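Local coordinates for type VI immunity protein Atu4351 (Agrobacterium fabrum, PDB 6ITW), which probably neutralises a partner toxin of the type VI secretion system, acting as the immunity protein of an effector-immunity pair, at residues His112-Arg117 and Gly204-Tyr209; Lys152-Arg157 and Gly181-Glu186. All coordinates share one frame; numbering follows the deposited sequence.

Contact 1: His112-Arg117 and Gly204-Tyr209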
ATOM      1  N   HIS A 112      -1.049  -8.938  -7.498  1.00 36.89           N
ATOM      2  CA  HIS A 112       0.271  -9.549  -7.324  1.00 36.43           C
ATOM      3  C   HIS A 112       1.346  -8.810  -8.113  1.00 39.21           C
ATOM      4  O   HIS A 112       2.119  -9.417  -8.856  1.00 37.72           O
ATOM      5  CB  HIS A 112       0.259 -11.036  -7.675  1.00 34.88           C
ATOM      6  CG  HIS A 112      -0.251 -11.897  -6.569  1.00 39.35           C
ATOM      7  ND1 HIS A 112       0.548 -12.803  -5.905  1.00 43.20           N
ATOM      8  CD2 HIS A 112      -1.469 -11.966  -5.982  1.00 41.27           C
ATOM      9  CE1 HIS A 112      -0.162 -13.409  -4.970  1.00 43.05           C
ATOM     10  NE2 HIS A 112      -1.387 -12.916  -4.992  1.00 42.06           N
ATOM     11  N   ARG A 113       1.412  -7.491  -7.914  1.00 31.92           N
ATOM     12  CA  ARG A 113       2.375  -6.641  -8.591  1.00 33.16           C
ATOM     13  C   ARG A 113       3.097  -5.752  -7.578  1.00 38.39           C
ATOM     14  O   ARG A 113       2.574  -5.443  -6.505  1.00 38.33           O
ATOM     15  CB  ARG A 113       1.688  -5.793  -9.682  1.00 34.73           C
ATOM     16  CG  ARG A 113       0.930  -6.648 -10.689  1.00 32.36           C
ATOM     17  CD  ARG A 113       0.198  -5.838 -11.758  1.00 31.17           C
ATOM     18  NE  ARG A 113      -0.692  -6.743 -12.476  1.00 41.17           N
ATOM     19  CZ  ARG A 113      -1.641  -6.401 -13.351  1.00 45.13           C
ATOM     20  NH1 ARG A 113      -1.879  -5.131 -13.678  1.00 34.94           N
ATOM     21  NH2 ARG A 113      -2.365  -7.370 -13.901  1.00 43.49           N
ATOM     22  N   VAL A 114       4.330  -5.381  -7.907  1.00 35.40           N
ATOM     23  CA  VAL A 114       5.116  -4.449  -7.113  1.00 36.35           C
ATOM     24  C   VAL A 114       5.642  -3.374  -8.051  1.00 36.71           C
ATOM     25  O   VAL A 114       6.016  -3.664  -9.190  1.00 39.46           O
ATOM     26  CB  VAL A 114       6.281  -5.141  -6.369  1.00 34.24           C
ATOM     27  CG1 VAL A 114       7.092  -4.118  -5.556  1.00 34.64           C
ATOM     28  CG2 VAL A 114       5.777  -6.248  -5.452  1.00 31.58           C
ATOM     29  N   THR A 115       5.676  -2.135  -7.571  1.00 35.35           N
ATOM     30  CA  THR A 115       6.159  -1.019  -8.376  1.00 39.95           C
ATOM     31  C   THR A 115       7.085  -0.108  -7.576  1.00 40.34           C
ATOM     32  O   THR A 115       6.790   0.245  -6.434  1.00 36.95           O
ATOM     33  CB  THR A 115       4.995  -0.184  -8.940  1.00 34.79           C
ATOM     34  OG1 THR A 115       4.066   0.115  -7.891  1.00 43.49           O
ATOM     35  CG2 THR A 115       4.279  -0.946 -10.044  1.00 39.45           C
ATOM     36  N   CYS A 116       8.206   0.268  -8.184  1.00 40.53           N
ATOM     37  CA  CYS A 116       9.177   1.141  -7.535  1.00 42.74           C
ATOM     38  C   CYS A 116       9.807   2.096  -8.543  1.00 45.28           C
ATOM     39  O   CYS A 116      10.434   1.667  -9.511  1.00 46.88           O
ATOM     40  CB  CYS A 116      10.263   0.315  -6.842  1.00 43.59           C
ATOM     41  SG  CYS A 116      11.037   1.136  -5.429  1.00 47.71           S
ATOM     42  N   ARG A 117       9.638   3.394  -8.308  1.00 44.08           N
ATOM     43  CA  ARG A 117      10.183   4.413  -9.198  1.00 48.99           C
ATOM     44  C   ARG A 117      11.674   4.635  -8.966  1.00 50.59           C
ATOM     45  O   ARG A 117      12.417   4.944  -9.899  1.00 51.05           O
ATOM     46  CB  ARG A 117       9.424   5.731  -9.029  1.00 47.14           C
ATOM     47  CG  ARG A 117       7.942   5.639  -9.352  1.00 52.15           C
ATOM     48  CD  ARG A 117       7.506   6.770 -10.270  1.00 57.79           C
ATOM     49  NE  ARG A 117       6.149   6.576 -10.772  1.00 78.75           N
ATOM     50  CZ  ARG A 117       5.337   7.566 -11.128  1.00 88.28           C
ATOM     51  NH1 ARG A 117       5.743   8.826 -11.039  1.00 98.47           N
ATOM     52  NH2 ARG A 117       4.117   7.298 -11.575  1.00 80.63           N
ATOM     53  N   GLY A 204       1.015 -17.443  -4.616  1.00 44.25           N
ATOM     54  CA  GLY A 204       1.678 -17.142  -5.865  1.00 46.05           C
ATOM     55  C   GLY A 204       2.685 -16.005  -5.788  1.00 44.92           C
ATOM     56  O   GLY A 204       2.764 -15.279  -4.789  1.00 40.35           O
ATOM     57  N   PRO A 205       3.463 -15.825  -6.856  1.00 44.62           N
ATOM     58  CA  PRO A 205       4.536 -14.818  -6.856  1.00 42.21           C
ATOM     59  C   PRO A 205       4.020 -13.429  -7.210  1.00 38.52           C
ATOM     60  O   PRO A 205       2.874 -13.243  -7.614  1.00 35.94           O
ATOM     61  CB  PRO A 205       5.495 -15.323  -7.945  1.00 37.64           C
ATOM     62  CG  PRO A 205       4.591 -16.036  -8.907  1.00 40.35           C
ATOM     63  CD  PRO A 205       3.491 -16.672  -8.063  1.00 41.19           C
ATOM     64  N   PHE A 206       4.918 -12.453  -7.077  1.00 40.53           N
ATOM     65  CA  PHE A 206       4.667 -11.061  -7.432  1.00 41.01           C
ATOM     66  C   PHE A 206       5.588 -10.638  -8.563  1.00 41.81           C
ATOM     67  O   PHE A 206       6.770 -10.990  -8.575  1.00 44.14           O
ATOM     68  CB  PHE A 206       4.902 -10.128  -6.242  1.00 38.03           C
ATOM     69  CG  PHE A 206       3.833 -10.185  -5.221  1.00 40.79           C
ATOM     70  CD1 PHE A 206       3.716 -11.288  -4.381  1.00 39.40           C
ATOM     71  CD2 PHE A 206       2.932  -9.134  -5.091  1.00 39.23           C
ATOM     72  CE1 PHE A 206       2.716 -11.340  -3.431  1.00 41.01           C
ATOM     73  CE2 PHE A 206       1.929  -9.181  -4.154  1.00 34.31           C
ATOM     74  CZ  PHE A 206       1.817 -10.282  -3.322  1.00 39.20           C
ATOM     75  N   THR A 207       5.062  -9.845  -9.487  1.00 40.73           N
ATOM     76  CA  THR A 207       5.855  -9.334 -10.593  1.00 39.87           C
ATOM     77  C   THR A 207       6.168  -7.863 -10.378  1.00 39.94           C
ATOM     78  O   THR A 207       5.262  -7.057 -10.134  1.00 36.92           O
ATOM     79  CB  THR A 207       5.138  -9.535 -11.924  1.00 41.79           C
ATOM     80  OG1 THR A 207       5.075 -10.939 -12.203  1.00 41.22           O
ATOM     81  CG2 THR A 207       5.909  -8.837 -13.042  1.00 40.98           C
ATOM     82  N   LEU A 208       7.457  -7.529 -10.469  1.00 41.12           N
ATOM     83  CA  LEU A 208       7.925  -6.153 -10.365  1.00 37.68           C
ATOM     84  C   LEU A 208       7.802  -5.468 -11.710  1.00 41.85           C
ATOM     85  O   LEU A 208       8.222  -6.015 -12.736  1.00 43.25           O
ATOM     86  CB  LEU A 208       9.377  -6.123  -9.896  1.00 43.35           C
ATOM     87  CG  LEU A 208      10.155  -4.807  -9.960  1.00 42.02           C
ATOM     88  CD1 LEU A 208       9.618  -3.817  -8.939  1.00 41.19           C
ATOM     89  CD2 LEU A 208      11.632  -5.089  -9.707  1.00 44.83           C
ATOM     90  N   TYR A 209       7.226  -4.273 -11.711  1.00 42.64           N
ATOM     91  CA  TYR A 209       7.034  -3.506 -12.934  1.00 42.56           C
ATOM     92  C   TYR A 209       7.785  -2.187 -12.866  1.00 46.51           C
ATOM     93  O   TYR A 209       7.939  -1.587 -11.795  1.00 46.47           O
ATOM     94  CB  TYR A 209       5.561  -3.209 -13.192  1.00 46.22           C
ATOM     95  CG  TYR A 209       4.790  -4.373 -13.723  1.00 41.99           C
ATOM     96  CD1 TYR A 209       4.346  -5.387 -12.876  1.00 38.73           C
ATOM     97  CD2 TYR A 209       4.484  -4.458 -15.072  1.00 47.16           C
ATOM     98  CE1 TYR A 209       3.619  -6.458 -13.373  1.00 43.28           C
ATOM     99  CE2 TYR A 209       3.756  -5.527 -15.577  1.00 45.84           C
ATOM    100  CZ  TYR A 209       3.330  -6.525 -14.726  1.00 43.16           C
ATOM    101  OH  TYR A 209       2.616  -7.586 -15.232  1.00 43.83           O
TER

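Contact 2: Lys152-Arg157 and Gly181-Glu186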
ATOM      1  N   LYS A 152     -14.615  -0.978 -15.086  1.00 36.57           N
ATOM      2  CA  LYS A 152     -15.327   0.055 -14.352  1.00 45.18           C
ATOM      3  C   LYS A 152     -14.917   0.037 -12.879  1.00 44.99           C
ATOM      4  O   LYS A 152     -14.912  -1.021 -12.239  1.00 42.40           O
ATOM      5  CB  LYS A 152     -16.834  -0.157 -14.537  1.00 44.89           C
ATOM      6  CG  LYS A 152     -17.725   0.381 -13.440  1.00 56.45           C
ATOM      7  CD  LYS A 152     -17.695   1.904 -13.300  1.00 71.26           C
ATOM      8  CE  LYS A 152     -18.673   2.359 -12.216  1.00 65.58           C
ATOM      9  NZ  LYS A 152     -20.009   1.709 -12.412  1.00 60.73           N
ATOM     10  N   LEU A 153     -14.568   1.209 -12.351  1.00 46.89           N
ATOM     11  CA  LEU A 153     -14.070   1.311 -10.983  1.00 42.16           C
ATOM     12  C   LEU A 153     -15.085   0.774  -9.973  1.00 42.48           C
ATOM     13  O   LEU A 153     -16.301   0.855 -10.173  1.00 43.82           O
ATOM     14  CB  LEU A 153     -13.713   2.760 -10.686  1.00 41.58           C
ATOM     15  CG  LEU A 153     -12.617   3.263 -11.641  1.00 45.14           C
ATOM     16  CD1 LEU A 153     -12.191   4.674 -11.313  1.00 46.10           C
ATOM     17  CD2 LEU A 153     -11.413   2.353 -11.584  1.00 44.97           C
HETATM   18  N   MSE A 154     -14.575   0.190  -8.883  1.00 36.87           N
HETATM   19  CA  MSE A 154     -15.458  -0.481  -7.921  1.00 38.90           C
HETATM   20  C   MSE A 154     -15.682   0.238  -6.574  1.00 38.31           C
HETATM   21  O   MSE A 154     -16.646  -0.100  -5.866  1.00 36.55           O
HETATM   22  CB  MSE A 154     -14.946  -1.900  -7.616  1.00 30.09           C
HETATM   23  CG  MSE A 154     -14.976  -2.847  -8.778  1.00 36.98           C
HETATM   24 SE   MSE A 154     -14.661  -4.696  -8.183  0.87 35.94          SE
HETATM   25  CE  MSE A 154     -12.737  -4.601  -7.951  1.00 32.86           C
ATOM     26  N   PHE A 155     -14.828   1.204  -6.202  1.00 36.42           N
ATOM     27  CA  PHE A 155     -14.882   1.713  -4.825  1.00 41.28           C
ATOM     28  C   PHE A 155     -16.260   2.277  -4.465  1.00 39.51           C
ATOM     29  O   PHE A 155     -16.848   1.887  -3.448  1.00 39.55           O
ATOM     30  CB  PHE A 155     -13.816   2.772  -4.553  1.00 37.81           C
ATOM     31  CG  PHE A 155     -13.885   3.313  -3.138  1.00 40.86           C
ATOM     32  CD1 PHE A 155     -13.425   2.548  -2.068  1.00 36.61           C
ATOM     33  CD2 PHE A 155     -14.458   4.552  -2.869  1.00 37.71           C
ATOM     34  CE1 PHE A 155     -13.502   3.022  -0.756  1.00 36.49           C
ATOM     35  CE2 PHE A 155     -14.539   5.031  -1.557  1.00 35.31           C
ATOM     36  CZ  PHE A 155     -14.059   4.270  -0.504  1.00 34.71           C
ATOM     37  N   ASN A 156     -16.789   3.205  -5.273  1.00 37.43           N
ATOM     38  CA  ASN A 156     -18.041   3.879  -4.907  1.00 41.69           C
ATOM     39  C   ASN A 156     -19.184   2.891  -4.714  1.00 41.90           C
ATOM     40  O   ASN A 156     -19.920   2.964  -3.720  1.00 44.46           O
ATOM     41  CB  ASN A 156     -18.407   4.918  -5.957  1.00 40.96           C
ATOM     42  CG  ASN A 156     -17.481   6.112  -5.920  1.00 40.27           C
ATOM     43  OD1 ASN A 156     -16.754   6.314  -4.948  1.00 41.26           O
ATOM     44  ND2 ASN A 156     -17.485   6.896  -6.984  1.00 38.22           N
ATOM     45  N   ARG A 157     -19.338   1.939  -5.636  1.00 42.45           N
ATOM     46  CA  ARG A 157     -20.384   0.937  -5.460  1.00 42.27           C
ATOM     47  C   ARG A 157     -20.134   0.089  -4.218  1.00 42.07           C
ATOM     48  O   ARG A 157     -21.080  -0.276  -3.506  1.00 44.21           O
ATOM     49  CB  ARG A 157     -20.491   0.061  -6.708  1.00 41.88           C
ATOM     50  CG  ARG A 157     -21.017   0.794  -7.944  1.00 47.50           C
ATOM     51  CD  ARG A 157     -21.041  -0.132  -9.167  1.00 47.65           C
ATOM     52  NE  ARG A 157     -19.713  -0.245  -9.757  1.00 50.64           N
ATOM     53  CZ  ARG A 157     -19.275  -1.302 -10.437  1.00 47.57           C
ATOM     54  NH1 ARG A 157     -20.054  -2.362 -10.612  1.00 43.60           N
ATOM     55  NH2 ARG A 157     -18.043  -1.307 -10.924  1.00 40.24           N
ATOM     56  N   GLY A 181     -12.924 -17.073  -9.762  1.00 36.78           N
ATOM     57  CA  GLY A 181     -13.751 -16.013  -9.230  1.00 35.51           C
ATOM     58  C   GLY A 181     -13.821 -14.821 -10.159  1.00 40.48           C
ATOM     59  O   GLY A 181     -12.966 -14.618 -11.017  1.00 40.88           O
ATOM     60  N   GLN A 182     -14.870 -14.022  -9.987  1.00 40.19           N
ATOM     61  CA  GLN A 182     -15.074 -12.826 -10.796  1.00 39.96           C
ATOM     62  C   GLN A 182     -14.537 -11.598 -10.083  1.00 41.69           C
ATOM     63  O   GLN A 182     -14.748 -11.417  -8.879  1.00 42.14           O
ATOM     64  CB  GLN A 182     -16.548 -12.597 -11.101  1.00 40.91           C
ATOM     65  CG  GLN A 182     -17.166 -13.638 -12.004  1.00 44.91           C
ATOM     66  CD  GLN A 182     -18.624 -13.344 -12.246  1.00 48.28           C
ATOM     67  OE1 GLN A 182     -19.470 -13.635 -11.399  1.00 53.34           O
ATOM     68  NE2 GLN A 182     -18.928 -12.738 -13.395  1.00 51.20           N
ATOM     69  N   LEU A 183     -13.843 -10.757 -10.839  1.00 40.49           N
ATOM     70  CA  LEU A 183     -13.512  -9.407 -10.405  1.00 38.21           C
ATOM     71  C   LEU A 183     -14.726  -8.525 -10.707  1.00 42.17           C
ATOM     72  O   LEU A 183     -14.785  -7.808 -11.708  1.00 43.26           O
ATOM     73  CB  LEU A 183     -12.261  -8.928 -11.116  1.00 40.69           C
ATOM     74  CG  LEU A 183     -11.301  -8.013 -10.373  1.00 44.51           C
ATOM     75  CD1 LEU A 183     -10.706  -8.763  -9.195  1.00 42.51           C
ATOM     76  CD2 LEU A 183     -10.228  -7.522 -11.340  1.00 40.76           C
ATOM     77  N   THR A 184     -15.743  -8.640  -9.849  1.00 38.23           N
ATOM     78  CA  THR A 184     -16.949  -7.823  -9.899  1.00 42.07           C
ATOM     79  C   THR A 184     -17.364  -7.475  -8.473  1.00 41.19           C
ATOM     80  O   THR A 184     -17.003  -8.168  -7.516  1.00 40.05           O
ATOM     81  CB  THR A 184     -18.126  -8.530 -10.614  1.00 38.43           C
ATOM     82  OG1 THR A 184     -18.407  -9.772  -9.960  1.00 39.94           O
ATOM     83  CG2 THR A 184     -17.807  -8.796 -12.073  1.00 43.11           C
ATOM     84  N   VAL A 185     -18.148  -6.397  -8.342  1.00 40.52           N
ATOM     85  CA  VAL A 185     -18.589  -5.931  -7.024  1.00 42.50           C
ATOM     86  C   VAL A 185     -19.339  -7.020  -6.277  1.00 39.57           C
ATOM     87  O   VAL A 185     -19.222  -7.131  -5.053  1.00 41.11           O
ATOM     88  CB  VAL A 185     -19.443  -4.646  -7.142  1.00 40.96           C
ATOM     89  CG1 VAL A 185     -18.664  -3.553  -7.855  1.00 43.68           C
ATOM     90  CG2 VAL A 185     -20.756  -4.917  -7.846  1.00 36.44           C
ATOM     91  N   GLU A 186     -20.080  -7.872  -6.993  1.00 43.23           N
ATOM     92  CA  GLU A 186     -20.860  -8.910  -6.325  1.00 40.35           C
ATOM     93  C   GLU A 186     -19.972  -9.904  -5.589  1.00 42.76           C
ATOM     94  O   GLU A 186     -20.404 -10.492  -4.593  1.00 35.83           O
ATOM     95  CB  GLU A 186     -21.738  -9.651  -7.341  1.00 48.86           C
ATOM     96  CG  GLU A 186     -22.856  -8.820  -7.983  1.00 51.30           C
ATOM     97  CD  GLU A 186     -22.366  -7.875  -9.098  1.00 64.78           C
ATOM     98  OE1 GLU A 186     -21.177  -7.961  -9.507  1.00 58.06           O
ATOM     99  OE2 GLU A 186     -23.182  -7.036  -9.556  1.00 66.87           O
TER
HETATM  100  O   HOH W   1     -18.564  -5.273 -11.030  1.00 38.05           O

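Contact 1: His112-Arg117 and Gly204-Tyr209
His112 and Phe206 meet ring on ring. They form an offset stack with centroids 4.3 Å apart and planes 25° from parallel. Phe206 CZ sits over one face of the imidazole, toward its rim, and His112 ND1 lies over the Phe206 ring in the same displaced way. The Phe206 ring also reaches back under the His112 backbone, with Phe206 CD2 3.4 Å from His112 C. At the imidazole edge His112 ND1 donates to Pro205 O, 2.9 Å away. That bond is bent, 144° at the hydrogen, and the donor stands above the Pro205 carbonyl plane. Stack and bond together would fix how the imidazole is turned.

Arg113 and Tyr209 lie on the same side of the sheet as Thr207. The Arg113 chain is extended from CG to NE and passes the phenol at a slant, with Arg113 CG 3.8 Å from Tyr209 CE1. The guanidinium and phenol planes are 44° apart. Val114 and Leu208 point to the other, buried side. There Val114 CG2 approaches Phe206 CB at 4.1 Å. Leu73 and Ala72 of helix 66-73 close over Val114 and Phe206 respectively.

Three backbone bonds hold the chains: Thr207 N to His112 O, Val114 N to Thr207 O, and Tyr209 N to Val114 O. Phe206, Arg113 and Leu208 add CA-H...O contacts beside them. The segments run the same way, with strand axes 4.6 Å apart. His112 and Arg113 both face one residue at the end of strand 103-108, a G1 beta bulge, and His112 has positive phi. The arrangement is a parallel strand pair, the one parallel pairing in an otherwise antiparallel eight-stranded sheet.

Contact 2: Lys152-Arg157 and Gly181-Glu186
Met154, a selenomethionine, and Arg157 meet Val185 where the start of helix 155-162 packs against the loop before strand 188-192. Val185 begins a short 3-10 segment, and Leu183, two residues earlier, is the centre of an inverse gamma turn. Both segments belong to the C-terminal family region of T6SS immunity protein Tdi1.

The Met154 side chain can be followed outward. Met154 CB points toward the loop and comes within 4.1 Å of Val185 CG1. Met154 CG, anti to the carbonyl carbon (chi1 -65°), lies 3.9 Å from Val185 CG1. Met154 SE reaches the backbone between Thr184 and Val185, 3.9 Å from Val185 N. The chain then bends at chi3 (-78°), which sends Met154 CE toward Leu183, 4.4 Å from Leu183 CG. The Met154 and Val185 side chains run alongside each other in opposite senses.

Arg157 meets the valine differently. Its side chain crosses that of Val185 at about a right angle. Val185 CG1 sits over one face of the guanidinium, toward the rim and 3.3 Å from Arg157 NH1. The group is held at its edge: Arg157 NH2 donates to Leu153 O, in the guanidinium plane and nearly straight at 169°. The Asp148 carboxylate forms a salt bridge with Arg157 NH2 and gives it a second partner. Together these bonds would limit the group's rotation, with one face turned to the valine.

A water joins the two segments in place of a direct bond. It accepts from Arg157 NH1. The same water oxygen accepts from Val185 N at 2.9 Å.

Contact 1 ties together parts of the chain far apart in sequence. Eighty-six residues separate His112-Arg117 from Gly204-Tyr209, and both segments of contact 2 fall within that span. The chain thus returns to the main sheet at strand 207-209 after building the region that holds contact 2. The contacts do not touch: their centres are about 22 Å apart and their nearest atoms about 8 Å. Contact 1 is partly buried, its centre about 12 Å from that of the chain. Contact 2 lies nearer the surface, its centre about 19 Å from that of the chain. Contact 1 combines strand backbone bonds with ring packing; contact 2 has side-chain packing and a bridging water.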